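Local coordinates for aspartate carbamoyltransferase (Leishmania major, PDB 7K46), which probably catalyses the transfer of a carbamoyl group from carbamoyl phosphate to aspartate, an early step of pyrimidine biosynthesis, at residues 50-55 and 106-111. Sequence-based numbering, arbitrary orientation. Where two conformers were deposited one is given.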
ATOM      1  N   ARG A  50     -17.275   1.504  -6.555  1.00 20.67           N
ATOM      2  CA  ARG A  50     -17.253   1.535  -5.097  0.50 22.16           C
ATOM      3  C   ARG A  50     -17.520   0.144  -4.538  1.00 20.90           C
ATOM      4  O   ARG A  50     -18.465  -0.526  -4.948  1.00 18.37           O
ATOM      5  CB  ARG A  50     -18.303   2.520  -4.580  0.50 24.76           C
ATOM      6  CG  ARG A  50     -18.208   2.841  -3.089  0.50 28.97           C
ATOM      7  CD  ARG A  50     -19.398   3.680  -2.623  0.50 28.98           C
ATOM      8  NE  ARG A  50     -20.611   2.879  -2.509  0.50 34.51           N
ATOM      9  CZ  ARG A  50     -21.576   2.836  -3.419  0.50 37.59           C
ATOM     10  NH1 ARG A  50     -21.527   3.576  -4.516  0.50 40.26           N
ATOM     11  NH2 ARG A  50     -22.614   2.026  -3.225  0.50 35.77           N
ATOM     12  N   GLY A  51     -16.676  -0.293  -3.603  1.00 19.58           N
ATOM     13  CA  GLY A  51     -16.849  -1.603  -3.010  1.00 21.60           C
ATOM     14  C   GLY A  51     -16.267  -2.766  -3.791  1.00 20.05           C
ATOM     15  O   GLY A  51     -16.400  -3.911  -3.342  1.00 23.83           O
ATOM     16  N   ARG A  52     -15.642  -2.523  -4.944  1.00 15.99           N
ATOM     17  CA  ARG A  52     -14.957  -3.569  -5.690  1.00 18.17           C
ATOM     18  C   ARG A  52     -13.459  -3.494  -5.410  1.00 20.03           C
ATOM     19  O   ARG A  52     -12.905  -2.413  -5.208  1.00 18.80           O
ATOM     20  CB  ARG A  52     -15.210  -3.444  -7.197  1.00 18.42           C
ATOM     21  CG  ARG A  52     -16.679  -3.240  -7.573  1.00 20.13           C
ATOM     22  CD  ARG A  52     -17.594  -4.341  -7.030  1.00 25.14           C
ATOM     23  NE  ARG A  52     -18.991  -3.913  -7.118  1.00 30.58           N
ATOM     24  CZ  ARG A  52     -19.936  -4.186  -6.228  1.00 36.23           C
ATOM     25  NH1 ARG A  52     -19.697  -4.951  -5.174  1.00 34.83           N
ATOM     26  NH2 ARG A  52     -21.156  -3.677  -6.400  1.00 35.61           N
ATOM     27  N   VAL A  53     -12.804  -4.652  -5.413  1.00 18.90           N
ATOM     28  CA  VAL A  53     -11.429  -4.783  -4.936  1.00 17.96           C
ATOM     29  C   VAL A  53     -10.539  -5.294  -6.063  1.00 17.22           C
ATOM     30  O   VAL A  53     -10.842  -6.317  -6.684  1.00 15.52           O
ATOM     31  CB  VAL A  53     -11.354  -5.733  -3.728  1.00 18.26           C
ATOM     32  CG1 VAL A  53      -9.887  -6.102  -3.411  1.00 17.79           C
ATOM     33  CG2 VAL A  53     -12.041  -5.096  -2.524  1.00 18.25           C
ATOM     34  N   MET A  54      -9.433  -4.593  -6.299  1.00 16.16           N
ATOM     35  CA  MET A  54      -8.363  -5.048  -7.175  1.00 13.54           C
ATOM     36  C   MET A  54      -7.203  -5.524  -6.310  1.00 13.73           C
ATOM     37  O   MET A  54      -6.820  -4.831  -5.356  1.00 15.50           O
ATOM     38  CB  MET A  54      -7.888  -3.905  -8.087  1.00 12.89           C
ATOM     39  CG  MET A  54      -6.499  -4.144  -8.736  1.00 13.20           C
ATOM     40  SD  MET A  54      -5.854  -2.671  -9.583  1.00 18.13           S
ATOM     41  CE  MET A  54      -6.905  -2.647 -11.035  1.00 15.50           C
ATOM     42  N   THR A  55      -6.630  -6.682  -6.646  1.00 14.26           N
ATOM     43  CA  THR A  55      -5.338  -7.067  -6.073  1.00 12.90           C
ATOM     44  C   THR A  55      -4.301  -7.182  -7.180  1.00 17.51           C
ATOM     45  O   THR A  55      -4.428  -8.059  -8.058  1.00 16.44           O
ATOM     46  CB  THR A  55      -5.395  -8.390  -5.297  1.00 17.34           C
ATOM     47  OG1 THR A  55      -6.337  -8.291  -4.227  1.00 18.12           O
ATOM     48  CG2 THR A  55      -4.018  -8.689  -4.701  1.00 19.03           C
ATOM     49  N   TYR A 106     -11.199 -12.745  -1.966  1.00 17.99           N
ATOM     50  CA  TYR A 106     -11.691 -11.441  -1.552  1.00 18.02           C
ATOM     51  C   TYR A 106     -11.699 -10.392  -2.661  1.00 19.45           C
ATOM     52  O   TYR A 106     -12.182  -9.280  -2.414  1.00 15.95           O
ATOM     53  CB  TYR A 106     -10.861 -10.935  -0.346  1.00 18.91           C
ATOM     54  CG  TYR A 106      -9.434 -10.665  -0.727  1.00 18.03           C
ATOM     55  CD1 TYR A 106      -9.084  -9.467  -1.350  1.00 19.74           C
ATOM     56  CD2 TYR A 106      -8.439 -11.618  -0.514  1.00 19.31           C
ATOM     57  CE1 TYR A 106      -7.781  -9.208  -1.743  1.00 19.14           C
ATOM     58  CE2 TYR A 106      -7.120 -11.372  -0.910  1.00 20.83           C
ATOM     59  CZ  TYR A 106      -6.806 -10.160  -1.531  1.00 20.36           C
ATOM     60  OH  TYR A 106      -5.517  -9.882  -1.940  1.00 21.76           O
ATOM     61  N   SER A 107     -11.190 -10.692  -3.861  1.00 15.90           N
ATOM     62  CA  SER A 107     -11.001  -9.707  -4.925  1.00 18.07           C
ATOM     63  C   SER A 107     -12.100  -9.802  -5.981  1.00 18.71           C
ATOM     64  O   SER A 107     -12.749 -10.838  -6.151  1.00 17.13           O
ATOM     65  CB  SER A 107      -9.647  -9.893  -5.632  1.00 17.94           C
ATOM     66  OG  SER A 107      -8.540  -9.799  -4.751  1.00 17.89           O
ATOM     67  N   ASP A 108     -12.269  -8.701  -6.719  1.00 15.01           N
ATOM     68  CA  ASP A 108     -13.098  -8.665  -7.919  1.00 19.88           C
ATOM     69  C   ASP A 108     -12.289  -8.708  -9.208  1.00 17.62           C
ATOM     70  O   ASP A 108     -12.815  -9.125 -10.240  1.00 18.07           O
ATOM     71  CB  ASP A 108     -13.960  -7.399  -7.933  1.00 16.97           C
ATOM     72  CG  ASP A 108     -14.954  -7.371  -6.794  1.00 21.26           C
ATOM     73  OD1 ASP A 108     -16.057  -7.951  -6.939  1.00 18.22           O
ATOM     74  OD2 ASP A 108     -14.607  -6.802  -5.742  1.00 18.60           O
ATOM     75  N   VAL A 109     -11.045  -8.243  -9.183  1.00 13.56           N
ATOM     76  CA  VAL A 109     -10.195  -8.253 -10.368  1.00 16.44           C
ATOM     77  C   VAL A 109      -8.757  -8.419  -9.901  1.00 17.39           C
ATOM     78  O   VAL A 109      -8.359  -7.876  -8.864  1.00 16.68           O
ATOM     79  CB  VAL A 109     -10.386  -6.979 -11.235  1.00 17.25           C
ATOM     80  CG1 VAL A 109      -9.995  -5.707 -10.471  1.00 15.24           C
ATOM     81  CG2 VAL A 109      -9.604  -7.089 -12.567  1.00 14.32           C
ATOM     82  N   LEU A 110      -7.988  -9.213 -10.651  1.00 15.61           N
ATOM     83  CA  LEU A 110      -6.576  -9.421 -10.372  1.00 16.92           C
ATOM     84  C   LEU A 110      -5.750  -8.766 -11.470  1.00 16.85           C
ATOM     85  O   LEU A 110      -6.192  -8.674 -12.618  1.00 16.95           O
ATOM     86  CB  LEU A 110      -6.241 -10.920 -10.295  1.00 14.94           C
ATOM     87  CG  LEU A 110      -7.155 -11.844  -9.481  1.00 21.40           C
ATOM     88  CD1 LEU A 110      -6.521 -13.240  -9.373  1.00 20.89           C
ATOM     89  CD2 LEU A 110      -7.382 -11.270  -8.103  1.00 22.95           C
ATOM     90  N   VAL A 111      -4.554  -8.289 -11.111  1.00 14.33           N
ATOM     91  CA  VAL A 111      -3.598  -7.747 -12.084  1.00 16.61           C
ATOM     92  C   VAL A 111      -2.297  -8.517 -11.907  1.00 19.65           C
ATOM     93  O   VAL A 111      -1.647  -8.399 -10.860  1.00 17.00           O
ATOM     94  CB  VAL A 111      -3.368  -6.235 -11.910  1.00 17.47           C
ATOM     95  CG1 VAL A 111      -2.411  -5.707 -12.999  1.00 15.37           C
ATOM     96  CG2 VAL A 111      -4.697  -5.457 -11.931  1.00 16.81           C
TER
HETATM   97  O   HOH W   1     -17.669  -7.291  -4.772  1.00 20.87           O
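Val53 to Thr55 and Val109 to Val111 run side by side as neighbouring parallel strands, their directions 25° apart, in the sheet of the carbamoyl-phosphate-binding domain. Thr55 N bonds to Val109 O at 3.1 Å, and Thr55 O takes Val111 N. Where the pairing starts, Val53 O accepts two amides, Asp108 N at 2.8 Å and Val109 N at 3.2 Å. Just before the second strand, Asp108 turns its side chain back to the first: chi1 of -64° sets CG beside the backbone N, and Asp108 OD2 accepts Val53 N at 2.8 Å on its anti side. Asp108 OD1 is joined to Arg52 NH1 by a water, which lies 3.1 Å from Arg52 NH1; Arg52 NH2 goes to Gly43 O of the second subunit. On one face of the sheet, Thr55 OG1 lies 2.7 Å from Ser107 OG and hydrogen-bonds Tyr106 OH, while Val53 CG1 packs at the edge of the tyrosine ring. On the other, the end of Met54 bends so that CE meets Val111 CG2 at 3.7 Å. Arg75 of the second subunit salt-bridges Asp108 OD2, so one carboxylate oxygen both holds the start of strand 53-55 and takes part in the subunit interface.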